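Local coordinates for mandelate racemase/muconate lactonizing enzyme family protein (Sorangium cellulosum, PDB 3S5S), which belongs to the enolase superfamily, pairing an N-terminal capping domain with a C-terminal barrel domain, and forms a two-chain assembly, at residues M121-W124 and A125-G129; P224-R227 and D228-D231. All coordinates share one frame; numbering follows the deposited sequence. Where two conformers were deposited one is given.

Interaction 1: residues M121-W124 and A125-G129; sequences MPLW and AFFGG
Leu123 and Phe127 make the closest apolar side-chain contact of this short helical turn. Their side chains run side by side, and Leu123 CG lies 3.5 Å from Phe127 CE2. Leu123 CD1 lies 4.2 Å from Phe126 CD2, oblique to the ring. Met121 makes a Met-aromatic contact: its SD sits at the edge of the Phe126 ring, 5.2 Å from the centroid. Met121 CG is anti to the backbone N (chi1 -173°); this torsion and an extended chi2 set SD beside Phe126 CB. Ala125 CB and Pro122 CB cover one face of the Trp124 indole near its rim, and Gly129 CA lies in plane at the ring edge.

Two backbone bonds are helical. Phe126 N donates to Pro122 O at 3.1 Å, nearly straight and in the carbonyl plane. Phe127 N donates to Leu123 O at 2.9 Å.

All nine residues are buried. Phe126 meets Phe126 of the second subunit, and Trp85 NE1 of that subunit bonds to Ala125 O. Pro122 is the N-cap. The Schellman motif closing the helix has Gly128 at positive phi and two bonds back: Gly128 N to Ala125 O, and Gly129 N to Trp124 O, short at 2.7 Å but bent (137°).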
loop_
_atom_site.group_PDB
_atom_site.type_symbol
_atom_site.label_atom_id
_atom_site.label_comp_id
_atom_site.label_asym_id
_atom_site.label_seq_id
_atom_site.Cartn_x
_atom_site.Cartn_y
_atom_site.Cartn_z
ATOM N N MET A 121 -7.865 -14.028 -11.525
ATOM C CA MET A 121 -6.578 -13.451 -11.082
ATOM C C MET A 121 -6.251 -14.136 -9.756
ATOM O O MET A 121 -7.038 -14.032 -8.835
ATOM C CB MET A 121 -6.702 -11.935 -10.864
ATOM C CG MET A 121 -5.329 -11.224 -10.566
ATOM S SD MET A 121 -5.519 -9.487 -10.169
ATOM C CE MET A 121 -6.015 -8.917 -11.774
ATOM N N PRO A 122 -5.132 -14.888 -9.676
ATOM C CA PRO A 122 -4.716 -15.370 -8.342
ATOM C C PRO A 122 -4.412 -14.192 -7.383
ATOM O O PRO A 122 -3.929 -13.132 -7.820
ATOM C CB PRO A 122 -3.414 -16.160 -8.609
ATOM C CG PRO A 122 -3.069 -15.938 -10.061
ATOM C CD PRO A 122 -4.107 -15.077 -10.719
ATOM N N LEU A 123 -4.676 -14.390 -6.092
ATOM C CA LEU A 123 -4.515 -13.330 -5.087
ATOM C C LEU A 123 -3.036 -12.899 -4.924
ATOM O O LEU A 123 -2.760 -11.716 -4.663
ATOM C CB LEU A 123 -5.122 -13.760 -3.752
ATOM C CG LEU A 123 -5.315 -12.725 -2.628
ATOM C CD1 LEU A 123 -6.254 -11.570 -3.119
ATOM C CD2 LEU A 123 -5.827 -13.383 -1.306
ATOM N N TRP A 124 -2.102 -13.843 -5.099
ATOM C CA TRP A 124 -0.676 -13.535 -5.031
ATOM C C TRP A 124 -0.261 -12.579 -6.164
ATOM O O TRP A 124 0.675 -11.750 -5.993
ATOM C CB TRP A 124 0.222 -14.820 -5.006
ATOM C CG TRP A 124 -0.028 -15.834 -6.144
ATOM C CD1 TRP A 124 -0.784 -16.953 -6.070
ATOM C CD2 TRP A 124 0.512 -15.803 -7.477
ATOM N NE1 TRP A 124 -0.790 -17.602 -7.271
ATOM C CE2 TRP A 124 -0.003 -16.919 -8.157
ATOM C CE3 TRP A 124 1.379 -14.928 -8.156
ATOM C CZ2 TRP A 124 0.317 -17.215 -9.496
ATOM C CZ3 TRP A 124 1.686 -15.188 -9.491
ATOM C CH2 TRP A 124 1.147 -16.332 -10.151
ATOM N N ALA A 125 -0.946 -12.676 -7.304
ATOM C CA ALA A 125 -0.745 -11.761 -8.431
ATOM C C ALA A 125 -1.327 -10.409 -8.128
ATOM O O ALA A 125 -0.697 -9.382 -8.357
ATOM C CB ALA A 125 -1.408 -12.316 -9.721
ATOM N N PHE A 126 -2.546 -10.410 -7.619
ATOM C CA PHE A 126 -3.164 -9.170 -7.145
ATOM C C PHE A 126 -2.191 -8.391 -6.181
ATOM O O PHE A 126 -1.936 -7.209 -6.380
ATOM C CB PHE A 126 -4.505 -9.471 -6.508
ATOM C CG PHE A 126 -5.229 -8.237 -5.990
ATOM C CD1 PHE A 126 -6.019 -7.462 -6.845
ATOM C CD2 PHE A 126 -5.124 -7.863 -4.654
ATOM C CE1 PHE A 126 -6.671 -6.337 -6.365
ATOM C CE2 PHE A 126 -5.777 -6.750 -4.173
ATOM C CZ PHE A 126 -6.565 -5.990 -5.000
ATOM N N PHE A 127 -1.591 -9.093 -5.227
ATOM C CA PHE A 127 -0.670 -8.504 -4.259
ATOM C C PHE A 127 0.716 -8.107 -4.843
ATOM O O PHE A 127 1.455 -7.391 -4.200
ATOM C CB PHE A 127 -0.534 -9.411 -3.000
ATOM C CG PHE A 127 -1.754 -9.394 -2.092
ATOM C CD1 PHE A 127 -2.401 -8.180 -1.770
ATOM C CD2 PHE A 127 -2.242 -10.565 -1.540
ATOM C CE1 PHE A 127 -3.547 -8.169 -0.934
ATOM C CE2 PHE A 127 -3.381 -10.545 -0.632
ATOM C CZ PHE A 127 -4.015 -9.341 -0.351
ATOM N N GLY A 128 1.047 -8.534 -6.055
ATOM C CA GLY A 128 2.302 -8.097 -6.648
ATOM C C GLY A 128 3.039 -9.181 -7.425
ATOM O O GLY A 128 3.836 -8.868 -8.321
ATOM N N GLY A 129 2.771 -10.446 -7.086
ATOM C CA GLY A 129 3.374 -11.622 -7.725
ATOM C C GLY A 129 4.882 -11.741 -7.642
ATOM O O GLY A 129 5.475 -12.219 -8.579
#

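Interaction 2: residues P224-R227 and D228-D231; sequences PVPR and DDWD
Pro226 and Asp229 close a type I beta turn that leads into helix 230-239, in the barrel domain of this enolase-superfamily protein. The turn follows strand 217-222, so it is part of a beta-to-alpha connection. Its hydrogen bond runs from Asp229 N to Pro226 O at 3.0 Å. The N-H points well at the oxygen (162°), but the donor stands above the carbonyl plane. Beside this bond, Pro226 CD packs on Asp229 CB at 3.9 Å.

Arg227 and Asp228 occupy the two central positions of the turn. Their side chains lie side by side and point the same way. A salt bridge joins Arg227 NE to Asp228 OD1 at 3.4 Å, with guanidinium and carboxylate planes 31° apart. It is long, and doubtful, since it is measured in one of two deposited conformers of Asp228. The Arg227 chain is extended from CG to NE, and in this conformer OD1 lies alongside it, 3.3 Å from Arg227 CG.

Val225, just before the turn, crosses Asp229 obliquely. Val225 CG2 lies 3.7 Å from Asp229 O, and Val225 CB is 3.9 Å from Asp229 OD2. Trp230 NE1 comes within 3.4 Å of Arg227 O, at an angle too poor for a hydrogen bond.

Further out, the guanidinium is held by other parts of the chain. Arg227 NH1 bonds to Glu248 O and forms a salt bridge with Asp255. The Trp230 indole has a cation-pi partner in Arg258.

Asp229 is the N-cap of helix 230-239. Its chi1 of -177° swings the carboxylate away from its own N, which puts Asp229 OD1 where Gly232 N donates a hydrogen bond to it.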
loop_
_atom_site.group_PDB
_atom_site.type_symbol
_atom_site.label_atom_id
_atom_site.label_comp_id
_atom_site.label_asym_id
_atom_site.label_seq_id
_atom_site.Cartn_x
_atom_site.Cartn_y
_atom_site.Cartn_z
ATOM N N PRO A 224 9.406 -9.565 23.318
ATOM C CA PRO A 224 9.603 -10.203 24.614
ATOM C C PRO A 224 8.818 -9.550 25.744
ATOM O O PRO A 224 8.432 -10.234 26.691
ATOM C CB PRO A 224 11.099 -10.033 24.873
ATOM C CG PRO A 224 11.480 -8.845 24.146
ATOM C CD PRO A 224 10.545 -8.707 22.944
ATOM N N VAL A 225 8.625 -8.237 25.669
ATOM C CA VAL A 225 7.914 -7.503 26.699
ATOM C C VAL A 225 6.518 -7.076 26.234
ATOM O O VAL A 225 6.196 -7.194 25.062
ATOM C CB VAL A 225 8.712 -6.305 27.208
ATOM C CG1 VAL A 225 9.995 -6.779 27.900
ATOM C CG2 VAL A 225 9.007 -5.336 26.092
ATOM N N PRO A 226 5.674 -6.612 27.177
ATOM C CA PRO A 226 4.302 -6.261 26.798
ATOM C C PRO A 226 4.240 -5.033 25.896
ATOM O O PRO A 226 5.135 -4.173 25.937
ATOM C CB PRO A 226 3.610 -5.957 28.141
ATOM C CG PRO A 226 4.606 -6.371 29.264
ATOM C CD PRO A 226 5.957 -6.403 28.629
ATOM N N ARG A 227 3.130 -4.945 25.151
ATOM C CA ARG A 227 2.839 -3.852 24.248
ATOM C C ARG A 227 3.076 -2.446 24.805
ATOM O O ARG A 227 3.518 -1.573 24.056
ATOM C CB ARG A 227 1.418 -3.948 23.720
ATOM C CG ARG A 227 1.133 -2.899 22.685
ATOM C CD ARG A 227 -0.287 -2.887 22.204
ATOM N NE ARG A 227 -0.655 -1.526 21.791
ATOM C CZ ARG A 227 -0.596 -1.054 20.539
ATOM N NH1 ARG A 227 -0.207 -1.827 19.531
ATOM N NH2 ARG A 227 -0.944 0.206 20.289
ATOM N N ASP A 228 2.782 -2.179 26.072
ATOM C CA ASP A 228 2.979 -0.801 26.509
ATOM C C ASP A 228 4.166 -0.633 27.470
ATOM O O ASP A 228 4.212 0.296 28.272
ATOM C CB ASP A 228 1.646 -0.094 26.915
ATOM C CG ASP A 228 0.824 0.449 25.666
ATOM O OD1 ASP A 228 0.852 -0.143 24.564
ATOM O OD2 ASP A 228 0.132 1.481 25.770
ATOM N N ASP A 229 5.132 -1.550 27.355
ATOM C CA ASP A 229 6.492 -1.352 27.882
ATOM C C ASP A 229 7.397 -0.965 26.678
ATOM O O ASP A 229 8.175 -1.771 26.154
ATOM C CB ASP A 229 6.985 -2.630 28.595
ATOM C CG ASP A 229 8.354 -2.460 29.217
ATOM O OD1 ASP A 229 8.910 -1.350 29.058
ATOM O OD2 ASP A 229 8.875 -3.411 29.867
ATOM N N TRP A 230 7.251 0.273 26.221
ATOM C CA TRP A 230 8.029 0.782 25.089
ATOM C C TRP A 230 9.504 0.894 25.444
ATOM O O TRP A 230 10.355 0.695 24.576
ATOM C CB TRP A 230 7.486 2.123 24.590
ATOM C CG TRP A 230 6.275 1.931 23.769
ATOM C CD1 TRP A 230 4.990 1.784 24.215
ATOM C CD2 TRP A 230 6.219 1.815 22.332
ATOM N NE1 TRP A 230 4.143 1.597 23.149
ATOM C CE2 TRP A 230 4.871 1.597 21.987
ATOM C CE3 TRP A 230 7.184 1.878 21.307
ATOM C CZ2 TRP A 230 4.451 1.451 20.649
ATOM C CZ3 TRP A 230 6.780 1.726 19.988
ATOM C CH2 TRP A 230 5.421 1.516 19.665
ATOM N N ASP A 231 9.796 1.206 26.712
ATOM C CA ASP A 231 11.177 1.354 27.194
ATOM C C ASP A 231 11.912 0.007 27.146
ATOM O O ASP A 231 13.107 -0.064 26.816
ATOM C CB ASP A 231 11.188 1.959 28.623
ATOM C CG ASP A 231 10.215 3.150 28.765
ATOM O OD1 ASP A 231 9.852 3.745 27.723
ATOM O OD2 ASP A 231 9.799 3.492 29.902
#

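Both interactions are local and sit at helix ends, but on opposite sides of the chain's centre, with nearest atoms about 22 Å apart. Interaction 1 takes in a whole short helix, from N-cap to C-terminal close. Interaction 2 covers only a helix start and the turn before it. Interaction 1 is fully buried, and the second subunit contributes to that burial. Its side-chain chemistry is aromatic and apolar. Interaction 2 is partly exposed and touches no other chain of the assembly; it mixes a backbone turn bond, proline and valine contacts and charged side chains. The caps differ too: a proline precedes helix 123-126, whereas an aspartate carboxylate caps helix 230-239.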